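Local structure of deoxyuridine 5'-triphosphate nucleotidohydrolase (Entamoeba histolytica, 3LQW) at residues A[26-31]-A[70-75]; A[63-68]-A[108-113]. The protein probably hydrolyses dUTP to dUMP and diphosphate with the help of magnesium, supplying a thymidine nucleotide precursor and keeping uracil out of DNA. All coordinates share one frame; numbering follows the deposited sequence. Where two conformers were deposited one is given.

Contact 1: residues A[26-31]-A[70-75]; sequences LLVKKL and VSVQIP
The carbonyl oxygen of Leu-27 takes a hydrogen bond from Gln-73 N at 2.9 Å and a weaker CA-H contact from Val-72, whose CA lies 3.1 Å from Leu-27 O. Leu-27 N returns a bond to Gln-73 O, and Lys-29 and Ser-71 exchange a second reciprocal pair, with 2.9 Å from Lys-29 N to Ser-71 O. Four backbone bonds thus hold strands 26-30 and 70-73 in antiparallel register, the N-to-C directions of these short segments being 155° apart.

On the face carrying Leu-27, Lys-29, Ser-71 and Gln-73, the extended Gln-73 side chain lies beside Leu-27, pointing the same way. Its CG is anti to the backbone N (chi1 -178°), which brings the amide level with Leu-27: Leu-27 CD1 lies 3.8 Å from Gln-73 CD and about equally far from Gln-73 OE1 and NE2. Ser-71 OG touches two apolar groups, Lys-29 CB at 3.5 Å and Leu-31 CD2 at 3.7 Å. On the other face, Val-28 CG1 meets Val-70 CB at 3.8 Å, while Leu-26 reaches inward so that its CD1 lies 3.6 Å from Gln-73 O and also touches Val-72.

Lys-29 NZ forms a salt bridge with Glu-147 of the second subunit, and Gln-73 OE1 accepts from Asn-149 N of that subunit, consistent with the exchanged C-terminal arms of trimeric dUTPases. Within its own chain, Pro-38 packs on Val-28, Ala-35 on Val-70, and Ile-134 of strand 128-136 on Pro-75. Strand 25-30, outermost in its own sheet, is extended by a parallel strand of the second subunit, whereas strand 63-73 lies between it and strand 108-115.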
loop_
_atom_site.group_PDB
_atom_site.type_symbol
_atom_site.label_atom_id
_atom_site.label_comp_id
_atom_site.label_asym_id
_atom_site.label_seq_id
_atom_site.Cartn_x
_atom_site.Cartn_y
_atom_site.Cartn_z
ATOM N N LEU A 26 -15.181 12.240 7.561
ATOM C CA LEU A 26 -13.982 11.955 8.354
ATOM C C LEU A 26 -13.956 13.009 9.456
ATOM O O LEU A 26 -13.812 14.204 9.152
ATOM C CB LEU A 26 -12.712 12.065 7.495
ATOM C CG LEU A 26 -11.412 11.897 8.291
ATOM C CD1 LEU A 26 -11.237 10.405 8.737
ATOM C CD2 LEU A 26 -10.187 12.332 7.464
ATOM N N LEU A 27 -14.071 12.591 10.707
ATOM C CA LEU A 27 -13.984 13.534 11.834
ATOM C C LEU A 27 -12.528 13.639 12.257
ATOM O O LEU A 27 -11.817 12.613 12.329
ATOM C CB LEU A 27 -14.842 13.096 13.021
ATOM C CG LEU A 27 -16.307 12.895 12.755
ATOM C CD1 LEU A 27 -16.958 12.401 14.059
ATOM C CD2 LEU A 27 -16.972 14.144 12.225
ATOM N N VAL A 28 -12.089 14.853 12.561
ATOM C CA VAL A 28 -10.714 15.136 12.939
ATOM C C VAL A 28 -10.685 15.913 14.238
ATOM O O VAL A 28 -11.362 16.953 14.356
ATOM C CB VAL A 28 -9.982 15.953 11.853
ATOM C CG1 VAL A 28 -8.542 16.267 12.314
ATOM C CG2 VAL A 28 -10.027 15.260 10.506
ATOM N N LYS A 29 -9.930 15.446 15.219
ATOM C CA LYS A 29 -9.688 16.148 16.493
ATOM C C LYS A 29 -8.256 16.660 16.511
ATOM O O LYS A 29 -7.320 15.869 16.330
ATOM C CB LYS A 29 -9.942 15.225 17.685
ATOM C CG LYS A 29 -9.622 15.885 19.036
ATOM C CD LYS A 29 -9.719 14.917 20.172
ATOM C CE LYS A 29 -9.344 15.584 21.494
ATOM N NZ LYS A 29 -9.468 14.646 22.633
ATOM N N LYS A 30 -8.058 17.963 16.720
ATOM C CA LYS A 30 -6.751 18.510 16.976
ATOM C C LYS A 30 -6.337 18.132 18.386
ATOM O O LYS A 30 -7.018 18.468 19.366
ATOM C CB LYS A 30 -6.762 20.028 16.807
ATOM C CG LYS A 30 -7.028 20.553 15.453
ATOM C CD LYS A 30 -6.885 22.118 15.413
ATOM C CE LYS A 30 -7.237 22.726 14.100
ATOM N NZ LYS A 30 -7.317 24.231 14.183
ATOM N N LEU A 31 -5.198 17.486 18.540
ATOM C CA LEU A 31 -4.666 17.128 19.834
ATOM C C LEU A 31 -3.812 18.235 20.464
ATOM O O LEU A 31 -3.552 18.182 21.691
ATOM C CB LEU A 31 -3.841 15.840 19.725
ATOM C CG LEU A 31 -4.654 14.661 19.172
ATOM C CD1 LEU A 31 -3.722 13.450 19.065
ATOM C CD2 LEU A 31 -5.893 14.372 20.013
ATOM N N VAL A 70 -3.084 15.168 15.118
ATOM C CA VAL A 70 -4.517 14.889 15.045
ATOM C C VAL A 70 -4.846 13.435 15.310
ATOM O O VAL A 70 -4.006 12.554 15.060
ATOM C CB VAL A 70 -5.128 15.338 13.684
ATOM C CG1 VAL A 70 -4.785 16.805 13.414
ATOM C CG2 VAL A 70 -4.695 14.457 12.519
ATOM N N SER A 71 -6.070 13.195 15.743
ATOM C CA SER A 71 -6.722 11.923 15.727
ATOM C C SER A 71 -7.922 11.999 14.821
ATOM O O SER A 71 -8.434 13.088 14.531
ATOM C CB SER A 71 -7.113 11.471 17.116
ATOM O OG SER A 71 -7.975 12.385 17.704
ATOM N N VAL A 72 -8.404 10.846 14.362
ATOM C CA VAL A 72 -9.520 10.782 13.444
ATOM C C VAL A 72 -10.522 9.696 13.764
ATOM O O VAL A 72 -10.203 8.695 14.437
ATOM C CB VAL A 72 -9.053 10.606 11.972
ATOM C CG1 VAL A 72 -8.085 11.701 11.587
ATOM C CG2 VAL A 72 -8.453 9.214 11.724
ATOM N N GLN A 73 -11.732 9.877 13.229
ATOM C CA GLN A 73 -12.782 8.862 13.206
ATOM C C GLN A 73 -13.132 8.617 11.747
ATOM O O GLN A 73 -13.747 9.456 11.096
ATOM C CB GLN A 73 -13.966 9.318 14.022
ATOM C CG GLN A 73 -15.076 8.339 14.120
ATOM C CD GLN A 73 -16.143 8.811 15.131
ATOM O OE1 GLN A 73 -15.812 9.418 16.152
ATOM N NE2 GLN A 73 -17.405 8.564 14.827
ATOM N N ILE A 74 -12.671 7.482 11.230
ATOM C CA ILE A 74 -12.869 7.054 9.841
ATOM C C ILE A 74 -14.352 6.645 9.657
ATOM O O ILE A 74 -14.906 6.028 10.549
ATOM C CB ILE A 74 -11.953 5.798 9.502
ATOM C CG1 ILE A 74 -10.422 5.973 9.745
ATOM C CG2 ILE A 74 -12.153 5.353 8.060
ATOM C CD1 ILE A 74 -9.656 6.966 8.841
ATOM N N PRO A 75 -14.960 6.916 8.483
ATOM C CA PRO A 75 -16.328 6.424 8.234
ATOM C C PRO A 75 -16.434 4.905 8.297
ATOM O O PRO A 75 -15.486 4.156 8.045
ATOM C CB PRO A 75 -16.647 6.897 6.821
ATOM C CG PRO A 75 -15.623 7.750 6.399
ATOM C CD PRO A 75 -14.513 7.824 7.419
#

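Contact 2: residues A[63-68]-A[108-113]; sequences RFLVST and EIKVIL
Leu-65 lies across the aliphatic stem of Lys-110, one methyl at its root and the other farther out: Leu-65 CD1 is 3.7 Å from Lys-110 CB, and Leu-65 CD2 is 3.8 Å from Lys-110 CD. Lys-110, extended beyond CG, carries its methylenes on past Ser-67 OG. Reciprocal backbone bonds join Phe-64 with Leu-113 and Val-66 with Val-111, the shortest being 2.8 Å from Val-66 N to Val-111 O. These antiparallel neighbours are the two central strands, within this chain, of one sheet in the jelly-roll fold of trimeric dUTPases. The face of Val-66, Val-111 and Leu-113 turns inward, towards Phe-56, Val-96 and Ile-129; at the far end, Arg-63 NH2 donates to Leu-90 O of the third subunit.

Near Thr-68 a side chain reinforces the pairing. Ile-109 O accepts from Thr-68 N at 3.2 Å and from Thr-68 OG1 at 2.7 Å, with OG1 set between the backbone N and the carbonyl carbon (chi1 66°). Thr-68 OG1 also bonds to Val-70 N, which fixes its rotation. Glu-108 OE2 passes 3.3 Å from Ser-67 CB and bonds to Gly-69 N. A water, 2.8 Å from each, bridges Ser-67 OG and Glu-108 OE1, donating to the latter.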
loop_
_atom_site.group_PDB
_atom_site.type_symbol
_atom_site.label_atom_id
_atom_site.label_comp_id
_atom_site.label_asym_id
_atom_site.label_seq_id
_atom_site.Cartn_x
_atom_site.Cartn_y
_atom_site.Cartn_z
ATOM N N ARG A 63 14.903 5.959 9.583
ATOM C CA ARG A 63 13.463 6.171 9.587
ATOM C C ARG A 63 13.111 7.095 10.740
ATOM O O ARG A 63 13.905 7.240 11.689
ATOM C CB ARG A 63 12.696 4.848 9.749
ATOM C CG ARG A 63 12.812 4.194 11.092
ATOM C CD ARG A 63 12.325 2.760 11.064
ATOM N NE ARG A 63 12.318 2.157 12.408
ATOM C CZ ARG A 63 13.371 1.681 13.032
ATOM N NH1 ARG A 63 14.536 1.622 12.440
ATOM N NH2 ARG A 63 13.238 1.220 14.277
ATOM N N PHE A 64 11.910 7.656 10.729
ATOM C CA PHE A 64 11.466 8.552 11.785
ATOM C C PHE A 64 9.943 8.499 11.866
ATOM O O PHE A 64 9.266 8.499 10.849
ATOM C CB PHE A 64 11.916 9.997 11.505
ATOM C CG PHE A 64 11.687 10.942 12.666
ATOM C CD1 PHE A 64 10.527 11.698 12.777
ATOM C CD2 PHE A 64 12.626 11.073 13.650
ATOM C CE1 PHE A 64 10.304 12.544 13.878
ATOM C CE2 PHE A 64 12.403 11.954 14.723
ATOM C CZ PHE A 64 11.242 12.648 14.811
ATOM N N LEU A 65 9.428 8.451 13.092
ATOM C CA LEU A 65 7.991 8.454 13.345
ATOM C C LEU A 65 7.507 9.899 13.522
ATOM O O LEU A 65 7.832 10.558 14.514
ATOM C CB LEU A 65 7.706 7.663 14.626
ATOM C CG LEU A 65 6.212 7.520 14.951
ATOM C CD1 LEU A 65 5.490 6.654 13.942
ATOM C CD2 LEU A 65 5.966 7.008 16.381
ATOM N N VAL A 66 6.789 10.385 12.537
ATOM C CA VAL A 66 6.338 11.788 12.478
ATOM C C VAL A 66 4.917 11.943 13.059
ATOM O O VAL A 66 3.997 11.255 12.660
ATOM C CB VAL A 66 6.367 12.356 11.037
ATOM C CG1 VAL A 66 6.050 13.901 11.065
ATOM C CG2 VAL A 66 7.725 12.108 10.370
ATOM N N SER A 67 4.794 12.875 13.992
ATOM C CA SER A 67 3.498 13.177 14.615
ATOM C C SER A 67 2.734 14.213 13.780
ATOM O O SER A 67 3.289 15.186 13.324
ATOM C CB SER A 67 3.721 13.669 16.038
ATOM O OG SER A 67 4.229 12.650 16.894
ATOM N N THR A 68 1.443 13.936 13.561
ATOM C CA THR A 68 0.569 14.859 12.824
ATOM C C THR A 68 -0.191 15.824 13.754
ATOM O O THR A 68 -0.690 16.856 13.270
ATOM C CB THR A 68 -0.468 14.113 12.026
ATOM O OG1 THR A 68 -1.375 13.421 12.901
ATOM C CG2 THR A 68 0.154 13.170 11.024
ATOM N N GLU A 108 -3.397 9.305 18.195
ATOM C CA GLU A 108 -2.814 10.234 17.222
ATOM C C GLU A 108 -2.350 9.493 15.980
ATOM O O GLU A 108 -1.813 8.381 16.069
ATOM C CB GLU A 108 -1.621 10.927 17.849
ATOM C CG GLU A 108 -0.996 12.009 16.980
ATOM C CD GLU A 108 0.055 12.846 17.648
ATOM O OE1 GLU A 108 0.389 12.568 18.807
ATOM O OE2 GLU A 108 0.590 13.743 16.986
ATOM N N ILE A 109 -2.570 10.098 14.814
ATOM C CA ILE A 109 -1.990 9.558 13.593
ATOM C C ILE A 109 -0.519 9.938 13.576
ATOM O O ILE A 109 -0.134 11.108 13.638
ATOM C CB ILE A 109 -2.701 10.074 12.354
ATOM C CG1 ILE A 109 -4.209 9.860 12.515
ATOM C CG2 ILE A 109 -2.114 9.364 11.096
ATOM C CD1 ILE A 109 -4.483 8.412 12.827
ATOM N N LYS A 110 0.318 8.906 13.490
ATOM C CA LYS A 110 1.762 9.076 13.392
ATOM C C LYS A 110 2.223 8.226 12.203
ATOM O O LYS A 110 1.698 7.139 11.998
ATOM C CB LYS A 110 2.467 8.642 14.670
ATOM C CG LYS A 110 1.987 9.406 15.912
ATOM C CD LYS A 110 2.881 9.078 17.107
ATOM C CE LYS A 110 2.375 9.704 18.339
ATOM N NZ LYS A 110 3.189 9.246 19.509
ATOM N N VAL A 111 3.121 8.814 11.406
ATOM C CA VAL A 111 3.540 8.327 10.086
ATOM C C VAL A 111 5.004 7.856 10.201
ATOM O O VAL A 111 5.841 8.663 10.585
ATOM C CB VAL A 111 3.462 9.547 8.965
ATOM C CG1 VAL A 111 3.909 9.061 7.622
ATOM C CG2 VAL A 111 2.011 10.158 8.921
ATOM N N ILE A 112 5.321 6.612 9.805
ATOM C CA ILE A 112 6.715 6.196 9.756
ATOM C C ILE A 112 7.273 6.473 8.349
ATOM O O ILE A 112 6.803 5.947 7.356
ATOM C CB ILE A 112 6.874 4.747 10.224
ATOM C CG1 ILE A 112 8.343 4.402 10.450
ATOM C CG2 ILE A 112 6.159 3.781 9.298
ATOM C CD1 ILE A 112 8.912 4.948 11.734
ATOM N N LEU A 113 8.226 7.387 8.303
ATOM C CA LEU A 113 8.936 7.755 7.079
ATOM C C LEU A 113 10.278 7.046 7.026
ATOM O O LEU A 113 11.048 7.122 7.981
ATOM C CB LEU A 113 9.158 9.282 6.983
ATOM C CG LEU A 113 7.910 10.191 6.910
ATOM C CD1 LEU A 113 8.345 11.640 6.746
ATOM C CD2 LEU A 113 6.968 9.758 5.779
HETATM O O HOH W 1 3.072 12.874 19.401
#

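From the N terminus, strand 25-30 comes first, and contact 1 closes a loop of 38 residues by bringing 70-75 back beside 26-31. Segment 63-68 falls inside that loop, while its partner 108-113 comes after it, so the two contacts cross along the chain. Contact 2 closes a second loop of 39 residues, which includes helix 86-92. Both use strand 63-73: its first half pairs with 108-113 and its second with 26-31. Their centres are about 16 Å apart, but they meet where Val-70 O lies 2.9 Å from Ile-109 N, a probable hydrogen bond, and where Leu-31 packs on Glu-108. Each also packs against strand 128-136 of the other large sheet.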